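Local coordinates for protein thiol-activated cytolysin (Desulfobulbus propionicus, PDB 6NAL) that probably assembles into large oligomeric pores in target membranes, as a cholesterol-dependent cytolysin family member from a Gram-negative bacterium, at residues 38-42 and 43-47; 125-128 and 129-133. One frame throughout, in Å; residues are numbered along the deposited sequence.

How the interactions relate
From the N terminus, the chain first reaches interaction 1, where residues 38-42 run into 43-47 and the chain doubles back as a tight beta hairpin, so that its contact closes a two-residue loop. Interaction 2 comes later and closes nothing larger than helical turns, since residues 125-128 and 129-133 are consecutive pieces of helix 118-133. The two are in series, neither nested nor crossed, and lie on opposite sides of the chain's centre, with nearest atoms about 51 Å apart. Interaction 1 joins the hairpin to strand 349-372 and brings it against strand 378-389; interaction 2 lays a helix end on strands 110-114 and 187-202.

Interaction 1: 38-42 and 43-47; sequences ERFDD and STYIV
Glu-38 to Asp-41 run antiparallel to Thr-44 to Val-47 (153° between the segment axes) as a beta hairpin with a two-residue loop, a type II' turn with Asp-42 and Ser-43 at its corners. Two reciprocal pairs of backbone bonds hold it, Arg-39 with Ile-46 and Asp-41 with Thr-44. Asp-42 takes a positive phi of 63°, a conformation more often met in glycine.

Glu-38, Phe-40 and Tyr-45 share one face. Tyr-45 has CG opposite its backbone N (chi1 -176°), which lays the ring along the hairpin, diagonally across to Glu-38; a tyrosine is long enough to pass its direct partner Phe-40 and reach this carboxylate. There Tyr-45 OH donates to Glu-38 OE1 over a very short 2.5 Å, the carboxylate meeting the edge of the ring and standing almost perpendicular to it. Nearer the turn, Tyr-45 CD1 lies over the rim of one face of Phe-40, 3.6 Å from Phe-40 CZ; the two ring planes are inclined to one another at an intermediate angle. Arg-419 adds a cation-pi contact to Phe-40.

On the other face, Arg-39, extended from CG to NE, turns its guanidinium face to Ile-46 CD1, an apolar surface that lies against it toward the rim, 3.5 Å from Arg-39 NH2. The same methyl meets Asp-41 CB at 3.7 Å, while Asp-41 OD2 forms a salt bridge with Arg-362 of the neighbouring strand.

Glu-38 OE1, gripped by Tyr-45 OH and by Tyr-389 N, would probably favour the charged carboxylate, and it ties the hairpin to strand 378-389 of the C-terminal beta sandwich.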
# COMPACT_ATOMS: atom_id res chain seq x y z
N GLU A 38 -3.17 14.21 -5.14
CA GLU A 38 -4.50 14.03 -4.61
C GLU A 38 -5.46 14.95 -5.32
O GLU A 38 -5.08 15.99 -5.88
CB GLU A 38 -4.51 14.30 -3.09
CG GLU A 38 -4.22 15.82 -2.68
CD GLU A 38 -4.62 16.15 -1.19
OE1 GLU A 38 -4.55 15.26 -0.33
OE2 GLU A 38 -5.01 17.30 -0.88
N ARG A 39 -6.72 14.57 -5.27
CA ARG A 39 -7.80 15.46 -5.64
C ARG A 39 -9.10 14.90 -5.08
O ARG A 39 -9.18 13.75 -4.63
CB ARG A 39 -7.90 15.63 -7.16
CG ARG A 39 -8.32 14.39 -7.86
CD ARG A 39 -8.10 14.49 -9.38
NE ARG A 39 -8.35 13.18 -9.98
CZ ARG A 39 -9.56 12.73 -10.26
NH1 ARG A 39 -10.61 13.52 -10.03
NH2 ARG A 39 -9.72 11.52 -10.79
N PHE A 40 -10.12 15.72 -5.18
CA PHE A 40 -11.47 15.36 -4.80
C PHE A 40 -12.39 15.33 -6.00
O PHE A 40 -12.35 16.23 -6.84
CB PHE A 40 -12.04 16.35 -3.81
CG PHE A 40 -11.45 16.26 -2.47
CD1 PHE A 40 -12.00 15.41 -1.54
CD2 PHE A 40 -10.34 17.01 -2.15
CE1 PHE A 40 -11.44 15.31 -0.27
CE2 PHE A 40 -9.77 16.91 -0.90
CZ PHE A 40 -10.33 16.07 0.05
N ASP A 41 -13.27 14.34 -6.03
CA ASP A 41 -14.40 14.27 -6.95
C ASP A 41 -15.65 14.29 -6.05
O ASP A 41 -16.19 13.24 -5.70
CB ASP A 41 -14.33 13.04 -7.84
CG ASP A 41 -15.64 12.79 -8.59
OD1 ASP A 41 -16.54 13.67 -8.51
OD2 ASP A 41 -15.74 11.72 -9.27
N ASP A 42 -16.07 15.49 -5.67
CA ASP A 42 -17.12 15.72 -4.66
C ASP A 42 -16.66 15.17 -3.31
O ASP A 42 -15.63 15.63 -2.78
CB ASP A 42 -18.42 15.17 -5.23
CG ASP A 42 -19.06 16.11 -6.27
OD1 ASP A 42 -19.15 17.34 -5.99
OD2 ASP A 42 -19.45 15.61 -7.36
N SER A 43 -17.41 14.28 -2.67
CA SER A 43 -16.95 13.77 -1.40
C SER A 43 -15.90 12.68 -1.57
O SER A 43 -15.36 12.20 -0.58
CB SER A 43 -18.14 13.25 -0.54
OG SER A 43 -19.02 12.38 -1.23
N THR A 44 -15.60 12.29 -2.80
CA THR A 44 -14.65 11.21 -3.03
C THR A 44 -13.24 11.75 -3.09
O THR A 44 -12.97 12.80 -3.69
CB THR A 44 -15.00 10.45 -4.29
OG1 THR A 44 -16.33 9.95 -4.15
CG2 THR A 44 -14.08 9.30 -4.50
N TYR A 45 -12.34 11.02 -2.44
CA TYR A 45 -10.95 11.41 -2.28
C TYR A 45 -10.10 10.47 -3.10
O TYR A 45 -10.19 9.24 -2.94
CB TYR A 45 -10.52 11.30 -0.83
CG TYR A 45 -9.09 11.77 -0.52
CD1 TYR A 45 -8.62 13.02 -0.95
CD2 TYR A 45 -8.26 10.99 0.26
CE1 TYR A 45 -7.36 13.45 -0.61
CE2 TYR A 45 -6.99 11.42 0.59
CZ TYR A 45 -6.55 12.64 0.13
OH TYR A 45 -5.28 13.03 0.46
N ILE A 46 -9.27 11.03 -3.98
CA ILE A 46 -8.59 10.24 -4.99
C ILE A 46 -7.11 10.47 -4.80
O ILE A 46 -6.64 11.60 -4.94
CB ILE A 46 -9.05 10.60 -6.41
CG1 ILE A 46 -10.55 10.30 -6.53
CG2 ILE A 46 -8.28 9.79 -7.39
CD1 ILE A 46 -11.25 10.98 -7.64
N VAL A 47 -6.38 9.43 -4.44
CA VAL A 47 -4.95 9.53 -4.21
C VAL A 47 -4.23 8.71 -5.28
O VAL A 47 -4.52 7.52 -5.47
CB VAL A 47 -4.57 9.04 -2.81
CG1 VAL A 47 -3.05 9.10 -2.61
CG2 VAL A 47 -5.27 9.83 -1.74

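Interaction 2: 125-128 and 129-133; sequences INDI and LSKWF
Ile-125 O accepts Leu-129 N at 2.9 Å, one of the i to i+4 bonds of the last turns of the alpha-helix 118-133. Asp-127 O and Lys-131 N repeat the pattern. The bond from Trp-132 N to Ile-128 O is weak, and Trp-132 N makes a second weak bond to Leu-129 O in this last turn.

Ser-130 adds a side-chain bond. With OG placed beside its own backbone N (chi1 -71°), it turns back along the helix and donates to Asn-126 O at 2.9 Å. This carbonyl also takes Ser-130 N, so one oxygen serves two donors of the same residue, and the buried hydroxyl is satisfied within the helix.

Apolar contact is looser: Ile-125 CG2 and Leu-129 CD1 stand 4.3 Å apart. These branched residues suit the buried side, where Ile-125 packs on Val-200 and Leu-129 on Tyr-198, both of strand 187-202, while Ile-128 meets Ile-110 and Phe-112.

Charge pairing lies on the outer side. Lys-131, bent twice along its chain, reaches back over one turn to Asp-127 in an i to i+4 salt bridge, weak as a hydrogen bond; the exact place of Asp-127 OD2 is doubtful.

Trp-132 packs on Ala-436 of the second subunit and edge-to-face with His-136. Phe-133 sets one face of its ring toward Leu-129 O, which lies 3.3 Å from the ring plane near the middle of the ring; the same oxygen accepts Phe-133 N.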
# COMPACT_ATOMS: atom_id res chain seq x y z
N ILE A 125 7.90 -27.32 -46.74
CA ILE A 125 6.95 -27.25 -45.63
C ILE A 125 5.54 -27.45 -46.15
O ILE A 125 4.75 -28.23 -45.60
CB ILE A 125 7.08 -25.90 -44.90
CG1 ILE A 125 8.40 -25.86 -44.15
CG2 ILE A 125 5.93 -25.68 -43.91
CD1 ILE A 125 8.76 -24.48 -43.54
N ASN A 126 5.21 -26.77 -47.25
CA ASN A 126 3.86 -26.84 -47.78
C ASN A 126 3.55 -28.19 -48.39
O ASN A 126 2.37 -28.56 -48.47
CB ASN A 126 3.65 -25.74 -48.80
CG ASN A 126 3.36 -24.43 -48.16
OD1 ASN A 126 2.73 -24.35 -47.08
ND2 ASN A 126 3.80 -23.38 -48.81
N ASP A 127 4.57 -28.94 -48.81
CA ASP A 127 4.35 -30.30 -49.27
C ASP A 127 3.96 -31.20 -48.11
O ASP A 127 2.88 -31.80 -48.11
CB ASP A 127 5.59 -30.81 -49.99
CG ASP A 127 5.36 -32.18 -50.59
OD1 ASP A 127 6.31 -32.99 -50.56
OD2 ASP A 127 4.23 -32.44 -51.07
N ILE A 128 4.82 -31.30 -47.09
CA ILE A 128 4.49 -32.06 -45.89
C ILE A 128 3.13 -31.65 -45.33
O ILE A 128 2.38 -32.49 -44.81
CB ILE A 128 5.61 -31.87 -44.84
CG1 ILE A 128 6.89 -32.43 -45.43
CG2 ILE A 128 5.23 -32.53 -43.52
CD1 ILE A 128 8.08 -32.22 -44.57
N LEU A 129 2.81 -30.36 -45.37
CA LEU A 129 1.49 -29.92 -44.92
C LEU A 129 0.39 -30.51 -45.79
O LEU A 129 -0.67 -30.92 -45.28
CB LEU A 129 1.42 -28.40 -44.95
CG LEU A 129 1.80 -27.63 -43.69
CD1 LEU A 129 1.65 -26.16 -43.99
CD2 LEU A 129 0.93 -28.05 -42.58
N SER A 130 0.61 -30.53 -47.11
CA SER A 130 -0.37 -31.11 -48.03
C SER A 130 -0.63 -32.56 -47.69
O SER A 130 -1.79 -32.98 -47.57
CB SER A 130 0.12 -30.95 -49.47
OG SER A 130 0.06 -29.58 -49.83
N LYS A 131 0.42 -33.34 -47.48
CA LYS A 131 0.22 -34.75 -47.21
C LYS A 131 -0.48 -34.94 -45.88
O LYS A 131 -1.16 -35.95 -45.68
CB LYS A 131 1.55 -35.51 -47.24
CG LYS A 131 2.41 -35.35 -48.54
CD LYS A 131 1.58 -35.14 -49.83
CE LYS A 131 2.42 -34.60 -51.01
NZ LYS A 131 3.83 -35.08 -50.98
N TRP A 132 -0.35 -33.99 -44.97
CA TRP A 132 -1.00 -34.21 -43.69
C TRP A 132 -2.48 -33.88 -43.75
O TRP A 132 -3.29 -34.60 -43.16
CB TRP A 132 -0.38 -33.40 -42.56
CG TRP A 132 -0.88 -33.89 -41.21
CD1 TRP A 132 -0.70 -35.14 -40.65
CD2 TRP A 132 -1.64 -33.14 -40.29
NE1 TRP A 132 -1.30 -35.19 -39.41
CE2 TRP A 132 -1.87 -33.96 -39.17
CE3 TRP A 132 -2.13 -31.84 -40.29
CZ2 TRP A 132 -2.59 -33.52 -38.07
CZ3 TRP A 132 -2.83 -31.40 -39.19
CH2 TRP A 132 -3.07 -32.24 -38.10
N PHE A 133 -2.87 -32.77 -44.39
CA PHE A 133 -4.31 -32.58 -44.48
C PHE A 133 -4.90 -33.15 -45.77
O PHE A 133 -6.11 -33.37 -45.83
CB PHE A 133 -4.76 -31.10 -44.22
CG PHE A 133 -4.04 -30.03 -44.98
CD1 PHE A 133 -3.89 -30.09 -46.36
CD2 PHE A 133 -3.55 -28.91 -44.29
CE1 PHE A 133 -3.23 -29.06 -47.05
CE2 PHE A 133 -2.89 -27.88 -44.96
CZ PHE A 133 -2.73 -27.95 -46.34